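Local coordinates for protein serine racemase (Enterococcus faecalis, PDB 4ECL) that is a serine racemase of the alanine racemase family, whose cytoplasmic part joins an N-terminal TIM-type barrel to a C-terminal domain rich in beta strands, at residues V220-A223 with L228-T231; P347-S352 with N358-R363. One frame throughout, in Å; residues are numbered along the deposited sequence.

Contact 1 of 2, residues V220-A223 with L228-T231. With SO4 (sulfate ion), chain G.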
ATOM      1  N   VAL A 220       4.095  22.294  -2.883  1.00 22.09           N
ATOM      2  CA  VAL A 220       2.996  21.984  -1.977  1.00 22.13           C
ATOM      3  C   VAL A 220       2.520  20.536  -2.090  1.00 21.64           C
ATOM      4  O   VAL A 220       2.178  20.048  -3.170  1.00 22.85           O
ATOM      5  CB  VAL A 220       1.835  23.005  -2.112  1.00 26.35           C
ATOM      6  CG1 VAL A 220       2.328  24.395  -1.742  1.00 18.04           C
ATOM      7  CG2 VAL A 220       1.317  23.025  -3.525  1.00 29.38           C
ATOM      8  N   GLY A 221       2.533  19.848  -0.953  1.00 24.69           N
ATOM      9  CA  GLY A 221       2.078  18.471  -0.880  1.00 21.25           C
ATOM     10  C   GLY A 221       0.767  18.388  -0.124  1.00 24.68           C
ATOM     11  O   GLY A 221      -0.293  18.637  -0.696  1.00 29.51           O
ATOM     12  N   VAL A 222       0.830  18.053   1.162  1.00 25.74           N
ATOM     13  CA  VAL A 222      -0.385  17.825   1.945  1.00 24.70           C
ATOM     14  C   VAL A 222      -1.375  18.992   1.915  1.00 29.51           C
ATOM     15  O   VAL A 222      -2.582  18.765   1.868  1.00 31.40           O
ATOM     16  CB  VAL A 222      -0.086  17.446   3.418  1.00 27.08           C
ATOM     17  CG1 VAL A 222       0.587  16.092   3.492  1.00 32.56           C
ATOM     18  CG2 VAL A 222       0.768  18.534   4.108  1.00 19.81           C
ATOM     19  N   ALA A 223      -0.877  20.231   1.927  1.00 22.56           N
ATOM     20  CA  ALA A 223      -1.765  21.391   1.924  1.00 20.20           C
ATOM     21  C   ALA A 223      -2.620  21.406   0.667  1.00 22.61           C
ATOM     22  O   ALA A 223      -3.800  21.765   0.710  1.00 20.72           O
ATOM     23  CB  ALA A 223      -0.969  22.709   2.052  1.00 19.72           C
ATOM     24  N   LEU A 228      -3.858  18.391   6.857  1.00 37.89           N
ATOM     25  CA  LEU A 228      -2.588  18.681   7.504  1.00 44.26           C
ATOM     26  C   LEU A 228      -2.049  17.452   8.238  1.00 56.10           C
ATOM     27  O   LEU A 228      -2.774  16.809   8.995  1.00 62.25           O
ATOM     28  CB  LEU A 228      -2.683  19.910   8.413  1.00 42.02           C
ATOM     29  CG  LEU A 228      -2.873  21.228   7.653  1.00 44.28           C
ATOM     30  CD1 LEU A 228      -2.545  22.408   8.558  1.00 52.76           C
ATOM     31  CD2 LEU A 228      -2.033  21.278   6.370  1.00 40.46           C
ATOM     32  N   SER A 229      -0.773  17.149   7.992  1.00 61.13           N
ATOM     33  CA  SER A 229      -0.095  15.920   8.446  1.00 66.46           C
ATOM     34  C   SER A 229      -0.518  15.383   9.822  1.00 67.09           C
ATOM     35  O   SER A 229      -0.465  14.170  10.071  1.00 61.34           O
ATOM     36  CB  SER A 229       1.433  16.104   8.399  1.00 65.50           C
ATOM     37  OG  SER A 229       1.897  16.298   7.072  1.00 58.10           O
ATOM     38  N   SER A 230      -0.926  16.298  10.700  1.00 68.09           N
ATOM     39  CA  SER A 230      -1.483  15.950  11.999  1.00 69.82           C
ATOM     40  C   SER A 230      -2.579  16.934  12.392  1.00 73.49           C
ATOM     41  O   SER A 230      -2.988  17.782  11.593  1.00 69.92           O
ATOM     42  CB  SER A 230      -0.392  15.933  13.073  1.00 69.37           C
ATOM     43  OG  SER A 230       0.545  14.895  12.833  1.00 68.60           O
ATOM     44  N   THR A 231      -3.038  16.816  13.633  1.00 80.94           N
ATOM     45  CA  THR A 231      -4.071  17.689  14.179  1.00 87.36           C
ATOM     46  C   THR A 231      -3.801  17.917  15.667  1.00 95.11           C
ATOM     47  O   THR A 231      -3.539  16.959  16.394  1.00 98.28           O
ATOM     48  CB  THR A 231      -5.485  17.071  13.995  1.00110.77           C
ATOM     49  OG1 THR A 231      -5.430  15.647  14.174  1.00108.13           O
ATOM     50  CG2 THR A 231      -6.034  17.379  12.606  1.00111.34           C
TER
HETATM   51  S   SO4 G 403       4.571  18.349   2.038  0.91 29.94           S
HETATM   52  O1  SO4 G 403       5.788  17.936   1.330  0.91 26.34           O
HETATM   53  O2  SO4 G 403       4.068  19.589   1.445  0.91 23.07           O
HETATM   54  O3  SO4 G 403       3.583  17.284   1.895  0.91 35.19           O
HETATM   55  O4  SO4 G 403       4.869  18.537   3.454  0.91 31.25           O
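V222 and L228 bring their CA atoms to 6.0 Å of each other as the chain leaves strand 217-220 and turns through an irregular loop, with no hydrogen bond between the two runs. The contact rests on two small packing meetings, one of a hydroxyl with two methyls. S229 OG lies across the fork of V222, 3.8 Å from V222 CG1, with V222 CG2 almost as near. Its chi1 of -64° sets OG beside the backbone N, and N358 meets its polar need. Branched V222 suits its position, since the same methyls also wall the sulfate, V222 CG1 lying 3.6 Å from sulfate O3. L228 reaches back, its CD2 4.5 Å from A223 CA, and the L228 side chain also packs on Y205 and L208 of helix 204-209. Glycine fits at 221: having no side chain, it lets the anion settle directly on the backbone. G221 N donates to sulfate O2 at 2.9 Å and V222 N to sulfate O3 at 3.0 Å, the latter bond the straighter at 158°. S204 OG and Y42 OH also hydrogen-bond the sulfate. Such a cluster is characteristic of the site that holds the phosphate of pyridoxal phosphate in alanine racemase relatives; the sulfate probably occupies the place of that phosphate.

Contact 2 of 2, residues P347-S352 with N358-R363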
ATOM      1  N   PRO A 347      -6.828  13.194   8.699  1.00 24.09           N
ATOM      2  CA  PRO A 347      -5.967  13.252   9.888  1.00 29.59           C
ATOM      3  C   PRO A 347      -6.478  12.462  11.100  1.00 26.97           C
ATOM      4  O   PRO A 347      -5.650  11.869  11.798  1.00 27.35           O
ATOM      5  CB  PRO A 347      -5.893  14.752  10.201  1.00 31.21           C
ATOM      6  CG  PRO A 347      -6.077  15.405   8.886  1.00 30.80           C
ATOM      7  CD  PRO A 347      -7.050  14.534   8.123  1.00 25.45           C
HETATM    8  N   MSE A 348      -7.788  12.439  11.337  1.00 21.66           N
HETATM    9  CA  MSE A 348      -8.348  11.673  12.446  1.00 22.40           C
HETATM   10  C   MSE A 348      -8.049  10.174  12.281  1.00 26.20           C
HETATM   11  O   MSE A 348      -7.719   9.465  13.247  1.00 25.82           O
HETATM   12  CB  MSE A 348      -9.877  11.889  12.536  1.00 30.95           C
HETATM   13  CG  MSE A 348     -10.301  13.275  13.033  1.00 26.74           C
HETATM   14 SE   MSE A 348     -12.175  13.718  12.591  0.78 38.05          SE
HETATM   15  CE  MSE A 348     -13.088  12.506  13.819  1.00 43.91           C
ATOM     16  N   VAL A 349      -8.179   9.691  11.051  1.00 19.54           N
ATOM     17  CA  VAL A 349      -7.974   8.283  10.778  1.00 18.63           C
ATOM     18  C   VAL A 349      -6.494   7.961  10.948  1.00 26.86           C
ATOM     19  O   VAL A 349      -6.147   6.915  11.482  1.00 24.60           O
ATOM     20  CB  VAL A 349      -8.492   7.884   9.369  1.00 28.71           C
ATOM     21  CG1 VAL A 349      -8.091   6.457   9.007  1.00 17.62           C
ATOM     22  CG2 VAL A 349     -10.013   8.021   9.308  1.00 24.51           C
ATOM     23  N   ALA A 350      -5.632   8.888  10.521  1.00 24.05           N
ATOM     24  CA  ALA A 350      -4.202   8.679  10.602  1.00 23.36           C
ATOM     25  C   ALA A 350      -3.780   8.668  12.068  1.00 25.71           C
ATOM     26  O   ALA A 350      -2.943   7.870  12.472  1.00 25.15           O
ATOM     27  CB  ALA A 350      -3.464   9.746   9.821  1.00 21.59           C
ATOM     28  N   GLU A 351      -4.378   9.538  12.876  1.00 25.22           N
ATOM     29  CA  GLU A 351      -4.079   9.519  14.301  1.00 26.16           C
ATOM     30  C   GLU A 351      -4.498   8.180  14.923  1.00 31.20           C
ATOM     31  O   GLU A 351      -3.765   7.606  15.725  1.00 33.74           O
ATOM     32  CB  GLU A 351      -4.741  10.696  15.010  1.00 30.44           C
ATOM     33  CG  GLU A 351      -4.431  10.790  16.492  1.00 45.48           C
ATOM     34  CD  GLU A 351      -4.954  12.079  17.121  1.00 64.24           C
ATOM     35  OE1 GLU A 351      -4.621  13.175  16.607  1.00 68.52           O
ATOM     36  OE2 GLU A 351      -5.698  11.998  18.127  1.00 67.98           O
ATOM     37  N   SER A 352      -5.667   7.673  14.527  1.00 32.10           N
ATOM     38  CA  SER A 352      -6.176   6.403  15.040  1.00 29.26           C
ATOM     39  C   SER A 352      -5.283   5.253  14.634  1.00 30.88           C
ATOM     40  O   SER A 352      -5.187   4.260  15.350  1.00 36.47           O
ATOM     41  CB  SER A 352      -7.590   6.122  14.513  1.00 25.30           C
ATOM     42  OG  SER A 352      -8.540   7.036  15.021  1.00 30.74           O
ATOM     43  N   ASN A 358       0.346  11.688   5.527  1.00 22.70           N
ATOM     44  CA  ASN A 358       1.163  11.452   4.344  1.00 24.46           C
ATOM     45  C   ASN A 358       1.213   9.957   4.053  1.00 18.86           C
ATOM     46  O   ASN A 358       1.107   9.528   2.906  1.00 17.46           O
ATOM     47  CB  ASN A 358       2.601  11.998   4.536  1.00 24.85           C
ATOM     48  CG  ASN A 358       2.642  13.493   4.867  1.00 32.74           C
ATOM     49  OD1 ASN A 358       3.382  14.262   4.234  1.00 31.09           O
ATOM     50  ND2 ASN A 358       1.861  13.910   5.867  1.00 32.04           N
ATOM     51  N   GLU A 359       1.372   9.169   5.105  1.00 20.17           N
ATOM     52  CA  GLU A 359       1.508   7.722   4.942  1.00 21.23           C
ATOM     53  C   GLU A 359       0.158   7.051   4.665  1.00 24.07           C
ATOM     54  O   GLU A 359       0.056   6.174   3.802  1.00 24.77           O
ATOM     55  CB  GLU A 359       2.177   7.085   6.169  1.00 22.86           C
ATOM     56  CG  GLU A 359       2.251   5.559   6.079  1.00 23.41           C
ATOM     57  CD  GLU A 359       2.703   4.885   7.364  1.00 27.72           C
ATOM     58  OE1 GLU A 359       2.670   5.519   8.442  1.00 26.54           O
ATOM     59  OE2 GLU A 359       3.084   3.698   7.288  1.00 37.87           O
ATOM     60  N   LEU A 360      -0.875   7.464   5.395  1.00 25.65           N
ATOM     61  CA  LEU A 360      -2.213   6.901   5.201  1.00 22.99           C
ATOM     62  C   LEU A 360      -2.656   7.083   3.756  1.00 17.08           C
ATOM     63  O   LEU A 360      -3.104   6.140   3.110  1.00 19.24           O
ATOM     64  CB  LEU A 360      -3.222   7.577   6.130  1.00 23.51           C
ATOM     65  CG  LEU A 360      -4.672   7.086   6.006  1.00 26.06           C
ATOM     66  CD1 LEU A 360      -4.801   5.643   6.504  1.00 21.80           C
ATOM     67  CD2 LEU A 360      -5.640   8.019   6.746  1.00 19.98           C
ATOM     68  N   LEU A 361      -2.468   8.290   3.244  1.00 19.42           N
ATOM     69  CA  LEU A 361      -2.963   8.653   1.924  1.00 22.90           C
ATOM     70  C   LEU A 361      -2.120   8.111   0.792  1.00 22.62           C
ATOM     71  O   LEU A 361      -2.657   7.565  -0.173  1.00 19.95           O
ATOM     72  CB  LEU A 361      -3.086  10.174   1.792  1.00 28.80           C
ATOM     73  CG  LEU A 361      -4.154  10.850   2.655  1.00 31.64           C
ATOM     74  CD1 LEU A 361      -4.468  12.231   2.104  1.00 40.04           C
ATOM     75  CD2 LEU A 361      -5.425  10.014   2.760  1.00 36.98           C
ATOM     76  N   SER A 362      -0.800   8.266   0.898  1.00 28.23           N
ATOM     77  CA  SER A 362       0.093   7.784  -0.149  1.00 25.98           C
ATOM     78  C   SER A 362       0.038   6.267  -0.264  1.00 24.91           C
ATOM     79  O   SER A 362       0.375   5.714  -1.309  1.00 32.32           O
ATOM     80  CB  SER A 362       1.539   8.256   0.067  1.00 34.00           C
ATOM     81  OG  SER A 362       2.149   7.601   1.164  1.00 28.39           O
ATOM     82  N   ARG A 363      -0.388   5.591   0.801  1.00 18.79           N
ATOM     83  CA  ARG A 363      -0.480   4.123   0.762  1.00 21.80           C
ATOM     84  C   ARG A 363      -1.888   3.592   0.498  1.00 28.24           C
ATOM     85  O   ARG A 363      -2.202   2.445   0.834  1.00 27.19           O
ATOM     86  CB  ARG A 363       0.089   3.494   2.043  1.00 23.14           C
ATOM     87  CG  ARG A 363       1.573   3.815   2.291  1.00 26.70           C
ATOM     88  CD  ARG A 363       2.094   3.126   3.549  1.00 25.87           C
ATOM     89  NE  ARG A 363       1.963   1.673   3.467  1.00 27.79           N
ATOM     90  CZ  ARG A 363       2.122   0.847   4.498  1.00 28.62           C
ATOM     91  NH1 ARG A 363       2.411   1.332   5.705  1.00 24.20           N
ATOM     92  NH2 ARG A 363       1.990  -0.465   4.322  1.00 29.06           N
TER
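V349 CG1 (chi1 172°) and L360 CG (chi1 179°) both lie anti to their backbone N, which extends the two side chains toward each other's helix. The side chains cross at about a right angle. A single methyl does the touching: L360 CD2 lies 3.7 Å from V349 CG1 and 4.1 Å from A350 CB, and it also rests on the backbone, 3.9 Å from A350 N. The small alanine suits this place because it lets the leucine approach the helix itself, and the CA atoms of A350 and L360 come to 6.0 Å. Polar bonds within helix 357-362 hold its last turn. N358 O accepts both from S362 N and, at 2.8 Å, from S362 OG, the two donors arriving from opposite faces of its plane. At the helix end R363 NH1 forms a salt bridge of 2.9 Å with E359 OE2, met on its anti side and nearly in the guanidinium plane; S355 OG hydrogen-bonds E359 OE1, and Y284 of the second subunit packs against E359. The arrangement is a plain apolar packing of two consecutive short helices, 346-352 and 357-362, in the C-terminal part of the alanine racemase fold, the latter helix facing the subunit interface.

Contact 1 closes before contact 2 opens along the chain, yet their centres lie only about 10 Å apart, and N358 joins them. Its amide uses both ends: ND2 probably hydrogen-bonds S229 OG at 2.7 Å, while OD1 packs against V222 CG1 at 3.4 Å. This sets helix 357-362 beside the sulfate pocket that contact 1 partly forms, and N358 OD1 comes within 3.8 Å of sulfate O3. A second junction, less certain because T231 is poorly ordered, sets T231 CG2 3.6 Å from P347 CB. Together they tie the loop after strand 217-220 of the barrel to the two helices of the C-terminal family region, with N358 beside the probable cofactor-phosphate site.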